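Local coordinates for protein HTP-2 (Caenorhabditis elegans, PDB 4TZM) that binds a closure motif of HTP-3 through its HORMA domain and probably takes part in assembling the meiotic chromosome axis, at residues 127-132 / 240-245; 39-44 / 233-238; 102-107 / 200-205. One frame throughout, in Å; residues are numbered along the deposited sequence.

Interaction 1: 127-132 / 240-245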
ATOM      1  N   MET A 127       1.703   1.089  -5.282  1.00 40.78           N
ATOM      2  CA  MET A 127       2.611   0.568  -4.268  1.00 40.77           C
ATOM      3  C   MET A 127       3.459  -0.556  -4.867  1.00 45.35           C
ATOM      4  O   MET A 127       2.966  -1.658  -5.109  1.00 49.84           O
ATOM      5  CB  MET A 127       1.832   0.074  -3.044  1.00 39.46           C
ATOM      6  CG  MET A 127       2.706  -0.207  -1.825  1.00 42.15           C
ATOM      7  SD  MET A 127       1.773  -0.554  -0.313  1.00 58.62           S
ATOM      8  CE  MET A 127       0.572   0.773  -0.332  1.00 56.91           C
ATOM      9  N   LYS A 128       4.733  -0.263  -5.116  1.00 45.50           N
ATOM     10  CA  LYS A 128       5.638  -1.221  -5.747  1.00 47.44           C
ATOM     11  C   LYS A 128       6.537  -1.881  -4.713  1.00 45.68           C
ATOM     12  O   LYS A 128       6.987  -1.236  -3.769  1.00 44.57           O
ATOM     13  CB  LYS A 128       6.485  -0.537  -6.821  1.00 50.98           C
ATOM     14  CG  LYS A 128       5.677   0.064  -7.961  1.00 56.89           C
ATOM     15  CD  LYS A 128       6.553   0.890  -8.890  1.00 60.26           C
ATOM     16  CE  LYS A 128       5.744   1.472 -10.039  1.00 63.75           C
ATOM     17  NZ  LYS A 128       6.574   2.290 -10.968  1.00 68.32           N
ATOM     18  N   PHE A 129       6.811  -3.166  -4.903  1.00 47.25           N
ATOM     19  CA  PHE A 129       7.482  -3.946  -3.874  1.00 44.82           C
ATOM     20  C   PHE A 129       8.872  -4.437  -4.283  1.00 45.05           C
ATOM     21  O   PHE A 129       9.182  -4.578  -5.467  1.00 45.91           O
ATOM     22  CB  PHE A 129       6.593  -5.131  -3.470  1.00 42.43           C
ATOM     23  CG  PHE A 129       5.328  -4.720  -2.764  1.00 42.29           C
ATOM     24  CD1 PHE A 129       4.177  -4.420  -3.482  1.00 46.62           C
ATOM     25  CD2 PHE A 129       5.294  -4.614  -1.381  1.00 40.75           C
ATOM     26  CE1 PHE A 129       3.015  -4.029  -2.832  1.00 45.94           C
ATOM     27  CE2 PHE A 129       4.137  -4.226  -0.724  1.00 41.00           C
ATOM     28  CZ  PHE A 129       2.998  -3.933  -1.451  1.00 43.35           C
ATOM     29  N   ILE A 130       9.714  -4.658  -3.278  1.00 40.60           N
ATOM     30  CA  ILE A 130      11.019  -5.276  -3.461  1.00 37.81           C
ATOM     31  C   ILE A 130      11.162  -6.370  -2.422  1.00 38.06           C
ATOM     32  O   ILE A 130      10.837  -6.169  -1.253  1.00 37.02           O
ATOM     33  CB  ILE A 130      12.176  -4.267  -3.309  1.00 36.87           C
ATOM     34  CG1 ILE A 130      12.021  -3.110  -4.296  1.00 37.63           C
ATOM     35  CG2 ILE A 130      13.527  -4.957  -3.506  1.00 38.50           C
ATOM     36  CD1 ILE A 130      13.028  -1.997  -4.100  1.00 39.84           C
ATOM     37  N   TYR A 131      11.640  -7.531  -2.849  1.00 40.19           N
ATOM     38  CA  TYR A 131      11.809  -8.653  -1.946  1.00 39.63           C
ATOM     39  C   TYR A 131      13.291  -8.856  -1.656  1.00 40.69           C
ATOM     40  O   TYR A 131      14.126  -8.714  -2.546  1.00 42.17           O
ATOM     41  CB  TYR A 131      11.167  -9.905  -2.549  1.00 40.32           C
ATOM     42  CG  TYR A 131       9.676  -9.735  -2.740  1.00 40.32           C
ATOM     43  CD1 TYR A 131       8.798  -9.957  -1.689  1.00 39.38           C
ATOM     44  CD2 TYR A 131       9.148  -9.317  -3.959  1.00 40.54           C
ATOM     45  CE1 TYR A 131       7.436  -9.788  -1.847  1.00 40.03           C
ATOM     46  CE2 TYR A 131       7.785  -9.144  -4.123  1.00 41.41           C
ATOM     47  CZ  TYR A 131       6.934  -9.383  -3.063  1.00 43.52           C
ATOM     48  OH  TYR A 131       5.572  -9.216  -3.211  1.00 47.07           O
ATOM     49  N   PHE A 132      13.620  -9.146  -0.402  1.00 43.06           N
ATOM     50  CA  PHE A 132      15.014  -9.356  -0.026  1.00 45.00           C
ATOM     51  C   PHE A 132      15.262 -10.783   0.433  1.00 51.06           C
ATOM     52  O   PHE A 132      14.351 -11.479   0.892  1.00 51.38           O
ATOM     53  CB  PHE A 132      15.438  -8.385   1.076  1.00 40.90           C
ATOM     54  CG  PHE A 132      15.461  -6.947   0.646  1.00 41.28           C
ATOM     55  CD1 PHE A 132      14.301  -6.185   0.668  1.00 38.10           C
ATOM     56  CD2 PHE A 132      16.644  -6.349   0.228  1.00 36.87           C
ATOM     57  CE1 PHE A 132      14.315  -4.855   0.276  1.00 38.95           C
ATOM     58  CE2 PHE A 132      16.667  -5.019  -0.168  1.00 34.51           C
ATOM     59  CZ  PHE A 132      15.500  -4.271  -0.142  1.00 36.87           C
ATOM     60  N   HIS A 240      11.239  -6.915   3.327  1.00 37.48           N
ATOM     61  CA  HIS A 240      10.481  -6.381   2.211  1.00 40.82           C
ATOM     62  C   HIS A 240      10.671  -4.876   2.123  1.00 40.76           C
ATOM     63  O   HIS A 240      11.081  -4.237   3.092  1.00 41.42           O
ATOM     64  CB  HIS A 240       8.990  -6.704   2.358  1.00 35.14           C
ATOM     65  CG  HIS A 240       8.692  -8.164   2.491  1.00 40.21           C
ATOM     66  ND1 HIS A 240       8.859  -8.851   3.674  1.00 44.86           N
ATOM     67  CD2 HIS A 240       8.245  -9.072   1.589  1.00 43.50           C
ATOM     68  CE1 HIS A 240       8.527 -10.121   3.496  1.00 46.17           C
ATOM     69  NE2 HIS A 240       8.152 -10.277   2.239  1.00 46.20           N
ATOM     70  N   ALA A 241      10.375  -4.316   0.956  1.00 41.82           N
ATOM     71  CA  ALA A 241      10.344  -2.872   0.786  1.00 41.97           C
ATOM     72  C   ALA A 241       9.192  -2.493  -0.133  1.00 41.02           C
ATOM     73  O   ALA A 241       8.841  -3.248  -1.039  1.00 38.83           O
ATOM     74  CB  ALA A 241      11.673  -2.357   0.235  1.00 39.57           C
ATOM     75  N   ALA A 242       8.603  -1.328   0.114  1.00 38.19           N
ATOM     76  CA  ALA A 242       7.518  -0.831  -0.717  1.00 40.08           C
ATOM     77  C   ALA A 242       7.745   0.636  -1.086  1.00 42.41           C
ATOM     78  O   ALA A 242       8.287   1.408  -0.291  1.00 34.52           O
ATOM     79  CB  ALA A 242       6.188  -1.001  -0.007  1.00 40.13           C
ATOM     80  N   HIS A 243       7.342   1.014  -2.297  1.00 45.44           N
ATOM     81  CA  HIS A 243       7.431   2.403  -2.733  1.00 46.53           C
ATOM     82  C   HIS A 243       6.058   2.913  -3.171  1.00 45.03           C
ATOM     83  O   HIS A 243       5.450   2.364  -4.094  1.00 48.43           O
ATOM     84  CB  HIS A 243       8.435   2.549  -3.872  1.00 47.24           C
ATOM     85  CG  HIS A 243       8.689   3.969  -4.270  1.00 54.91           C
ATOM     86  ND1 HIS A 243       8.345   4.465  -5.508  1.00 59.10           N
ATOM     87  CD2 HIS A 243       9.246   4.999  -3.592  1.00 55.81           C
ATOM     88  CE1 HIS A 243       8.687   5.741  -5.578  1.00 57.28           C
ATOM     89  NE2 HIS A 243       9.233   6.088  -4.428  1.00 57.23           N
ATOM     90  N   MET A 244       5.581   3.957  -2.499  1.00 38.40           N
ATOM     91  CA  MET A 244       4.264   4.535  -2.763  1.00 42.47           C
ATOM     92  C   MET A 244       4.387   5.791  -3.633  1.00 50.47           C
ATOM     93  O   MET A 244       5.180   6.693  -3.342  1.00 52.66           O
ATOM     94  CB  MET A 244       3.554   4.854  -1.439  1.00 46.29           C
ATOM     95  CG  MET A 244       2.078   5.227  -1.567  1.00 55.64           C
ATOM     96  SD  MET A 244       1.012   3.862  -2.083  1.00107.89           S
ATOM     97  CE  MET A 244      -0.582   4.677  -2.175  1.00 64.68           C
ATOM     98  N   GLN A 245       3.607   5.837  -4.707  1.00 52.62           N
ATOM     99  CA  GLN A 245       3.682   6.928  -5.672  1.00 57.48           C
ATOM    100  C   GLN A 245       2.290   7.375  -6.094  1.00 60.12           C
ATOM    101  O   GLN A 245       1.330   6.614  -5.995  1.00 58.48           O
ATOM    102  CB  GLN A 245       4.484   6.498  -6.903  1.00 63.46           C
ATOM    103  CG  GLN A 245       5.831   7.176  -7.052  1.00 72.58           C
ATOM    104  CD  GLN A 245       6.716   6.501  -8.085  1.00 79.92           C
ATOM    105  OE1 GLN A 245       6.432   5.388  -8.529  1.00 79.83           O
ATOM    106  NE2 GLN A 245       7.798   7.171  -8.468  1.00 84.98           N
TER
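Met-127 reaches along the neighbouring strand one atom at a time. Its CB faces the sulfur of Met-244, and CG, anti to the backbone N (chi1 -168°), packs 4.0 Å from Ala-242 CB. The turn about CG-SD (chi3 -47°) brings CE to 3.6 Å from Met-244 SD, so the two methionines cross obliquely beneath helix 35-56. Phe-129 continues this face, its CE2 lying 3.9 Å from Ala-242 CB. The backbones beneath form an antiparallel ladder in the central HORMA sheet, where the C-terminal strand 240-248 lies against 123-133, consistent with the closed, peptide-bound state known from Mad2. Lys-128 and His-243 bond in both directions; His-243 N meets Lys-128 O in the carbonyl plane at 2.7 Å. Ile-130 and Ala-241 repeat the exchange, Ile-130 N to Ala-241 O measuring 2.8 Å, with the donor above the carbonyl plane. Tyr-131 and His-240 meet rim to rim, planes at 79°, CD1 of the tyrosine 3.4 Å from CD2 of the histidine; the phenol bonds Leu-105 O and ND1 bonds Ser-38. On the other face, Ala-241 CB sits in the plane of the Phe-132 ring, 3.6 Å from CE1.

Interaction 2: 39-44 / 233-238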
ATOM      1  N   SER A  39       6.233  -9.521   6.386  1.00 43.69           N
ATOM      2  CA  SER A  39       5.233  -9.719   5.352  1.00 44.78           C
ATOM      3  C   SER A  39       3.838  -9.393   5.882  1.00 42.95           C
ATOM      4  O   SER A  39       3.009  -8.814   5.175  1.00 41.88           O
ATOM      5  CB  SER A  39       5.290 -11.161   4.851  1.00 52.63           C
ATOM      6  OG  SER A  39       4.531 -11.314   3.672  1.00 60.00           O
ATOM      7  N   ASN A  40       3.585  -9.765   7.133  1.00 40.40           N
ATOM      8  CA  ASN A  40       2.332  -9.412   7.782  1.00 35.89           C
ATOM      9  C   ASN A  40       2.199  -7.909   7.893  1.00 40.42           C
ATOM     10  O   ASN A  40       1.094  -7.369   7.844  1.00 42.37           O
ATOM     11  CB  ASN A  40       2.234 -10.048   9.169  1.00 40.44           C
ATOM     12  CG  ASN A  40       1.927 -11.529   9.104  1.00 49.62           C
ATOM     13  OD1 ASN A  40       1.309 -11.993   8.152  1.00 53.51           O
ATOM     14  ND2 ASN A  40       2.362 -12.278  10.114  1.00 52.84           N
ATOM     15  N   PHE A  41       3.328  -7.225   8.042  1.00 35.76           N
ATOM     16  CA  PHE A  41       3.272  -5.781   8.118  1.00 35.24           C
ATOM     17  C   PHE A  41       2.842  -5.165   6.783  1.00 30.89           C
ATOM     18  O   PHE A  41       2.055  -4.226   6.764  1.00 41.08           O
ATOM     19  CB  PHE A  41       4.613  -5.183   8.551  1.00 41.03           C
ATOM     20  CG  PHE A  41       4.628  -3.692   8.468  1.00 37.76           C
ATOM     21  CD1 PHE A  41       4.082  -2.930   9.483  1.00 39.86           C
ATOM     22  CD2 PHE A  41       5.126  -3.052   7.347  1.00 36.44           C
ATOM     23  CE1 PHE A  41       4.059  -1.555   9.397  1.00 41.36           C
ATOM     24  CE2 PHE A  41       5.104  -1.682   7.255  1.00 40.02           C
ATOM     25  CZ  PHE A  41       4.570  -0.930   8.282  1.00 41.58           C
ATOM     26  N   MET A  42       3.364  -5.681   5.672  1.00 28.30           N
ATOM     27  CA  MET A  42       3.019  -5.135   4.359  1.00 26.29           C
ATOM     28  C   MET A  42       1.528  -5.309   4.067  1.00 37.91           C
ATOM     29  O   MET A  42       0.898  -4.442   3.462  1.00 41.84           O
ATOM     30  CB  MET A  42       3.846  -5.798   3.252  1.00 25.49           C
ATOM     31  CG  MET A  42       5.334  -5.468   3.274  1.00 30.83           C
ATOM     32  SD  MET A  42       5.665  -3.695   3.318  1.00 41.79           S
ATOM     33  CE  MET A  42       7.242  -3.623   2.489  1.00 63.49           C
ATOM     34  N   ILE A  43       0.979  -6.440   4.497  1.00 39.31           N
ATOM     35  CA  ILE A  43      -0.448  -6.714   4.363  1.00 42.18           C
ATOM     36  C   ILE A  43      -1.278  -5.646   5.076  1.00 42.70           C
ATOM     37  O   ILE A  43      -2.236  -5.119   4.511  1.00 41.64           O
ATOM     38  CB  ILE A  43      -0.800  -8.111   4.921  1.00 43.99           C
ATOM     39  CG1 ILE A  43       0.006  -9.186   4.185  1.00 45.61           C
ATOM     40  CG2 ILE A  43      -2.291  -8.382   4.808  1.00 45.67           C
ATOM     41  CD1 ILE A  43      -0.335 -10.602   4.579  1.00 46.45           C
ATOM     42  N   ARG A  44      -0.899  -5.325   6.310  1.00 46.77           N
ATOM     43  CA  ARG A  44      -1.587  -4.295   7.077  1.00 49.07           C
ATOM     44  C   ARG A  44      -1.351  -2.919   6.460  1.00 47.88           C
ATOM     45  O   ARG A  44      -2.241  -2.075   6.469  1.00 51.89           O
ATOM     46  CB  ARG A  44      -1.132  -4.309   8.540  1.00 53.19           C
ATOM     47  CG  ARG A  44      -1.211  -5.675   9.221  1.00 58.71           C
ATOM     48  CD  ARG A  44      -2.612  -6.286   9.175  1.00 65.14           C
ATOM     49  NE  ARG A  44      -3.565  -5.595  10.041  1.00 73.54           N
ATOM     50  CZ  ARG A  44      -4.711  -5.067   9.620  1.00 77.80           C
ATOM     51  NH1 ARG A  44      -5.048  -5.155   8.341  1.00 77.88           N
ATOM     52  NH2 ARG A  44      -5.523  -4.455  10.473  1.00 80.17           N
ATOM     53  N   GLY A 233       6.099   8.114  -0.095  1.00 51.92           N
ATOM     54  CA  GLY A 233       7.035   7.557   0.861  1.00 51.37           C
ATOM     55  C   GLY A 233       7.343   6.091   0.617  1.00 50.72           C
ATOM     56  O   GLY A 233       6.901   5.505  -0.373  1.00 47.12           O
ATOM     57  N   HIS A 234       8.106   5.500   1.532  1.00 49.48           N
ATOM     58  CA  HIS A 234       8.523   4.111   1.416  1.00 46.65           C
ATOM     59  C   HIS A 234       8.392   3.368   2.744  1.00 43.51           C
ATOM     60  O   HIS A 234       8.169   3.971   3.793  1.00 43.18           O
ATOM     61  CB  HIS A 234       9.965   4.030   0.915  1.00 53.39           C
ATOM     62  CG  HIS A 234      10.964   4.622   1.859  1.00 61.91           C
ATOM     63  ND1 HIS A 234      11.332   5.951   1.819  1.00 67.03           N
ATOM     64  CD2 HIS A 234      11.668   4.068   2.874  1.00 64.18           C
ATOM     65  CE1 HIS A 234      12.223   6.187   2.767  1.00 66.43           C
ATOM     66  NE2 HIS A 234      12.445   5.061   3.420  1.00 65.17           N
ATOM     67  N   LEU A 235       8.530   2.048   2.678  1.00 41.77           N
ATOM     68  CA  LEU A 235       8.472   1.183   3.849  1.00 39.30           C
ATOM     69  C   LEU A 235       9.610   0.176   3.759  1.00 39.21           C
ATOM     70  O   LEU A 235       9.869  -0.376   2.689  1.00 39.71           O
ATOM     71  CB  LEU A 235       7.115   0.468   3.937  1.00 37.80           C
ATOM     72  CG  LEU A 235       5.886   1.334   4.239  1.00 37.40           C
ATOM     73  CD1 LEU A 235       4.584   0.568   4.017  1.00 38.66           C
ATOM     74  CD2 LEU A 235       5.946   1.880   5.658  1.00 33.22           C
ATOM     75  N   ARG A 236      10.310  -0.042   4.868  1.00 39.88           N
ATOM     76  CA  ARG A 236      11.411  -0.998   4.887  1.00 39.76           C
ATOM     77  C   ARG A 236      11.372  -1.827   6.165  1.00 43.14           C
ATOM     78  O   ARG A 236      12.112  -1.555   7.113  1.00 45.95           O
ATOM     79  CB  ARG A 236      12.760  -0.274   4.755  1.00 40.24           C
ATOM     80  CG  ARG A 236      14.005  -1.178   4.662  1.00 43.84           C
ATOM     81  CD  ARG A 236      13.881  -2.221   3.562  1.00 47.58           C
ATOM     82  NE  ARG A 236      15.159  -2.831   3.193  1.00 52.63           N
ATOM     83  CZ  ARG A 236      15.581  -4.024   3.610  1.00 51.42           C
ATOM     84  NH1 ARG A 236      14.835  -4.750   4.431  1.00 54.00           N
ATOM     85  NH2 ARG A 236      16.752  -4.491   3.205  1.00 46.35           N
ATOM     86  N   PRO A 237      10.485  -2.835   6.207  1.00 41.55           N
ATOM     87  CA  PRO A 237      10.559  -3.812   7.296  1.00 40.54           C
ATOM     88  C   PRO A 237      11.728  -4.773   7.092  1.00 42.21           C
ATOM     89  O   PRO A 237      12.595  -4.516   6.256  1.00 40.17           O
ATOM     90  CB  PRO A 237       9.213  -4.536   7.218  1.00 40.18           C
ATOM     91  CG  PRO A 237       8.741  -4.332   5.832  1.00 40.09           C
ATOM     92  CD  PRO A 237       9.271  -3.002   5.391  1.00 40.83           C
ATOM     93  N   GLY A 238      11.745  -5.866   7.848  1.00 42.36           N
ATOM     94  CA  GLY A 238      12.862  -6.792   7.833  1.00 39.30           C
ATOM     95  C   GLY A 238      13.257  -7.368   6.484  1.00 38.83           C
ATOM     96  O   GLY A 238      14.445  -7.466   6.176  1.00 42.02           O
TER
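The Phe-41 ring has the CD2 methyl of Leu-235 at its edge, in plane, while Leu-235 CD1 and Pro-237 CG approach it obliquely. Its other neighbours include the Phe-28 ring, its plane tilted by about 35°, and Val-167 and Met-171 of helix 164-185. The second flat group, the guanidinium of Arg-236, lies on the far side of the turn from helix 35-56, with the carbonyl carbon of Gly-238 at its edge and Phe-132 as a cation-pi partner. This is helix-on-sheet packing in the HORMA core: helix 35-56 lies against the last residue of strand 228-235 and the turn that leads on to strand 240-248.

Two residues on successive positions of the helix do the touching. Phe-41 has CG anti to the backbone N (chi1 173°), which carries the ring out to the strand; its CE2 stands 4.0 Å from Leu-235 CD1, and its CD2 is 4.1 Å from Pro-237 CG. Both leucine methyls meet the CE2 end of the ring, CD2 reaching on toward CZ. Met-42 turns at chi2 (-52°) so that its tip crosses the proline at about a right angle. CE comes 3.6 Å from Pro-237 CD, and the same methyl lies 4.3 Å from Leu-235 CB. No hydrogen bond crosses here; the contact is entirely apolar and all four residues are buried. Arg-236 sends NE to Leu-159 O and NH2 to Gly-136 O, while its NH1 donates to Pro-237 O at 2.9 Å, nearly along the C=O axis and close to the guanidinium plane.

Interaction 3: 102-107 / 200-205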
ATOM      1  N   ASP A 102       4.272 -15.168  -0.507  1.00 71.16           N
ATOM      2  CA  ASP A 102       4.815 -16.009  -1.562  1.00 74.48           C
ATOM      3  C   ASP A 102       5.912 -15.268  -2.325  1.00 67.79           C
ATOM      4  O   ASP A 102       6.795 -15.886  -2.914  1.00 72.08           O
ATOM      5  CB  ASP A 102       3.708 -16.448  -2.523  1.00 84.32           C
ATOM      6  CG  ASP A 102       2.540 -17.119  -1.816  1.00 89.85           C
ATOM      7  OD1 ASP A 102       2.240 -16.749  -0.662  1.00 90.55           O
ATOM      8  OD2 ASP A 102       1.913 -18.015  -2.422  1.00 92.64           O
ATOM      9  N   GLY A 103       5.844 -13.939  -2.311  1.00 56.75           N
ATOM     10  CA  GLY A 103       6.796 -13.109  -3.027  1.00 49.89           C
ATOM     11  C   GLY A 103       6.440 -12.927  -4.491  1.00 51.18           C
ATOM     12  O   GLY A 103       7.324 -12.806  -5.338  1.00 52.37           O
ATOM     13  N   PHE A 104       5.144 -12.886  -4.787  1.00 52.29           N
ATOM     14  CA  PHE A 104       4.676 -12.907  -6.171  1.00 54.44           C
ATOM     15  C   PHE A 104       4.111 -11.572  -6.644  1.00 52.27           C
ATOM     16  O   PHE A 104       3.856 -11.391  -7.836  1.00 54.08           O
ATOM     17  CB  PHE A 104       3.613 -13.996  -6.350  1.00 58.20           C
ATOM     18  CG  PHE A 104       4.138 -15.395  -6.182  1.00 61.67           C
ATOM     19  CD1 PHE A 104       5.498 -15.665  -6.280  1.00 62.83           C
ATOM     20  CD2 PHE A 104       3.270 -16.446  -5.936  1.00 64.03           C
ATOM     21  CE1 PHE A 104       5.979 -16.957  -6.128  1.00 64.41           C
ATOM     22  CE2 PHE A 104       3.743 -17.739  -5.783  1.00 64.56           C
ATOM     23  CZ  PHE A 104       5.098 -17.994  -5.878  1.00 64.23           C
ATOM     24  N   LEU A 105       3.916 -10.640  -5.718  1.00 48.45           N
ATOM     25  CA  LEU A 105       3.314  -9.350  -6.052  1.00 47.38           C
ATOM     26  C   LEU A 105       4.365  -8.281  -6.344  1.00 44.90           C
ATOM     27  O   LEU A 105       5.183  -7.958  -5.484  1.00 44.65           O
ATOM     28  CB  LEU A 105       2.402  -8.877  -4.919  1.00 46.72           C
ATOM     29  CG  LEU A 105       1.663  -7.573  -5.218  1.00 46.43           C
ATOM     30  CD1 LEU A 105       0.639  -7.795  -6.322  1.00 49.94           C
ATOM     31  CD2 LEU A 105       1.007  -7.019  -3.964  1.00 45.11           C
ATOM     32  N   LYS A 106       4.329  -7.728  -7.554  1.00 45.81           N
ATOM     33  CA  LYS A 106       5.263  -6.677  -7.964  1.00 48.23           C
ATOM     34  C   LYS A 106       4.733  -5.281  -7.618  1.00 51.01           C
ATOM     35  O   LYS A 106       5.438  -4.464  -7.018  1.00 51.36           O
ATOM     36  CB  LYS A 106       5.547  -6.780  -9.468  1.00 53.22           C
ATOM     37  CG  LYS A 106       6.348  -5.623 -10.054  1.00 60.81           C
ATOM     38  CD  LYS A 106       7.788  -5.609  -9.561  1.00 63.40           C
ATOM     39  CE  LYS A 106       8.598  -4.507 -10.241  1.00 68.50           C
ATOM     40  NZ  LYS A 106       8.010  -3.149 -10.035  1.00 69.55           N
ATOM     41  N   GLU A 107       3.485  -5.024  -7.991  1.00 52.34           N
ATOM     42  CA  GLU A 107       2.857  -3.728  -7.770  1.00 51.50           C
ATOM     43  C   GLU A 107       1.347  -3.861  -7.648  1.00 52.14           C
ATOM     44  O   GLU A 107       0.722  -4.559  -8.442  1.00 54.82           O
ATOM     45  CB  GLU A 107       3.186  -2.770  -8.917  1.00 55.05           C
ATOM     46  CG  GLU A 107       2.390  -1.472  -8.875  1.00 58.24           C
ATOM     47  CD  GLU A 107       2.656  -0.561 -10.061  1.00 63.14           C
ATOM     48  OE1 GLU A 107       3.584  -0.845 -10.847  1.00 65.65           O
ATOM     49  OE2 GLU A 107       1.931   0.445 -10.207  1.00 63.93           O
ATOM     50  N   LYS A 200       0.348  -6.277 -10.724  1.00 58.59           N
ATOM     51  CA  LYS A 200       1.316  -6.900 -11.605  1.00 60.41           C
ATOM     52  C   LYS A 200       2.043  -8.006 -10.856  1.00 58.37           C
ATOM     53  O   LYS A 200       2.588  -7.779  -9.778  1.00 54.20           O
ATOM     54  CB  LYS A 200       2.309  -5.865 -12.134  1.00 63.18           C
ATOM     55  CG  LYS A 200       3.403  -6.421 -13.025  1.00 68.03           C
ATOM     56  CD  LYS A 200       4.362  -5.319 -13.451  1.00 72.62           C
ATOM     57  CE  LYS A 200       5.481  -5.853 -14.331  1.00 78.84           C
ATOM     58  NZ  LYS A 200       6.467  -4.785 -14.657  1.00 81.75           N
ATOM     59  N   TYR A 201       2.031  -9.205 -11.424  1.00 62.16           N
ATOM     60  CA  TYR A 201       2.717 -10.339 -10.823  1.00 60.55           C
ATOM     61  C   TYR A 201       4.214 -10.240 -11.092  1.00 59.89           C
ATOM     62  O   TYR A 201       4.641  -9.590 -12.047  1.00 60.99           O
ATOM     63  CB  TYR A 201       2.166 -11.657 -11.370  1.00 61.17           C
ATOM     64  CG  TYR A 201       0.711 -11.934 -11.041  1.00 61.29           C
ATOM     65  CD1 TYR A 201      -0.310 -11.466 -11.860  1.00 63.63           C
ATOM     66  CD2 TYR A 201       0.360 -12.684  -9.925  1.00 61.53           C
ATOM     67  CE1 TYR A 201      -1.640 -11.728 -11.571  1.00 64.58           C
ATOM     68  CE2 TYR A 201      -0.968 -12.951  -9.627  1.00 63.17           C
ATOM     69  CZ  TYR A 201      -1.963 -12.470 -10.452  1.00 65.95           C
ATOM     70  OH  TYR A 201      -3.283 -12.736 -10.155  1.00 68.15           O
ATOM     71  N   THR A 202       5.013 -10.876 -10.242  1.00 60.73           N
ATOM     72  CA  THR A 202       6.450 -10.962 -10.468  1.00 63.98           C
ATOM     73  C   THR A 202       6.756 -12.060 -11.485  1.00 72.32           C
ATOM     74  O   THR A 202       5.875 -12.846 -11.843  1.00 72.19           O
ATOM     75  CB  THR A 202       7.216 -11.246  -9.164  1.00 58.19           C
ATOM     76  OG1 THR A 202       6.758 -12.477  -8.594  1.00 54.20           O
ATOM     77  CG2 THR A 202       7.004 -10.119  -8.162  1.00 55.11           C
ATOM     78  N   ASN A 203       8.001 -12.113 -11.950  1.00 81.11           N
ATOM     79  CA  ASN A 203       8.421 -13.135 -12.906  1.00 89.44           C
ATOM     80  C   ASN A 203       8.446 -14.522 -12.272  1.00 93.16           C
ATOM     81  O   ASN A 203       8.261 -15.532 -12.954  1.00 93.62           O
ATOM     82  CB  ASN A 203       9.803 -12.806 -13.479  1.00 92.68           C
ATOM     83  CG  ASN A 203       9.883 -11.404 -14.052  1.00 96.90           C
ATOM     84  OD1 ASN A 203       8.867 -10.798 -14.394  1.00 98.75           O
ATOM     85  ND2 ASN A 203      11.099 -10.880 -14.163  1.00 98.97           N
ATOM     86  N   ASP A 204       8.674 -14.560 -10.961  1.00 96.13           N
ATOM     87  CA  ASP A 204       8.752 -15.813 -10.217  1.00 97.49           C
ATOM     88  C   ASP A 204       7.386 -16.483 -10.097  1.00 94.22           C
ATOM     89  O   ASP A 204       7.294 -17.697  -9.919  1.00 95.43           O
ATOM     90  CB  ASP A 204       9.328 -15.575  -8.817  1.00 99.66           C
ATOM     91  CG  ASP A 204      10.215 -14.346  -8.747  1.00101.92           C
ATOM     92  OD1 ASP A 204      10.620 -13.834  -9.812  1.00104.45           O
ATOM     93  OD2 ASP A 204      10.510 -13.891  -7.620  1.00100.60           O
ATOM     94  N   ALA A 205       6.329 -15.681 -10.190  1.00 89.20           N
ATOM     95  CA  ALA A 205       4.962 -16.165 -10.030  1.00 86.83           C
ATOM     96  C   ALA A 205       4.602 -17.230 -11.062  1.00 88.91           C
ATOM     97  O   ALA A 205       4.752 -17.013 -12.264  1.00 92.62           O
ATOM     98  CB  ALA A 205       3.983 -15.004 -10.115  1.00 86.21           C
TER
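Tight packing here gathers around two carbonyls. Phe-104 O takes the N-H of Thr-202 at 2.7 Å from above its plane, with the threonine CG2 crowding in at 3.4 Å from the same Phe-104 O. Lys-200 O accepts Lys-106 N at 2.8 Å, nearly along the C=O axis, and Glu-107 N weakly at 3.4 Å. Lys-106 and Glu-107 both face Lys-200, a classic beta bulge between strands 105-113 and 193-201 of the HORMA sheet. Just before it, helix 84-102 ends in a Schellman motif with Gly-103 as C-prime. The Phe-104 ring is sandwiched between Asp-102 CB on one face and, in a CH-pi contact 4.0 Å from the ring centroid, Ala-205 CA on the other.

The looser, more solvent-facing side holds exposed Asp-204 and the two lysines, which run side by side in the same direction; Lys-106 CG touches Lys-200 CD at 3.9 Å. The backbone of Lys-200 also pairs with the bound peptide, extending the sheet across the interface. With Lys-106 NZ and Lys-200 NZ 5.1 Å apart, their mutual repulsion may lower their pKa somewhat, an effect that a long, weak ion pair from Lys-106 to Asp-150 may partly offset.

Interactions 1 and 2 lie in the core, their centres about 8 Å apart, whereas interaction 3 sits farther out and is only partly buried. All three reach one sheet. Interaction 1 is a regular ladder whose two faces are largely apolar but also carry Lys-128, Tyr-131 and two histidines. Interaction 2, without a hydrogen bond across it, sets a helix against that ladder's outer neighbour: Ala-242 N probably bonds Leu-235 O, and Met-244 N probably bonds Gly-233 O. On the other side, strand 105-113 of interaction 3 borders 123-133, with Phe-129 N probably bonded to Lys-106 O. Toward the peptide, then, regular pairing and apolar contacts give way to a bulge, a helix end and charged side chains.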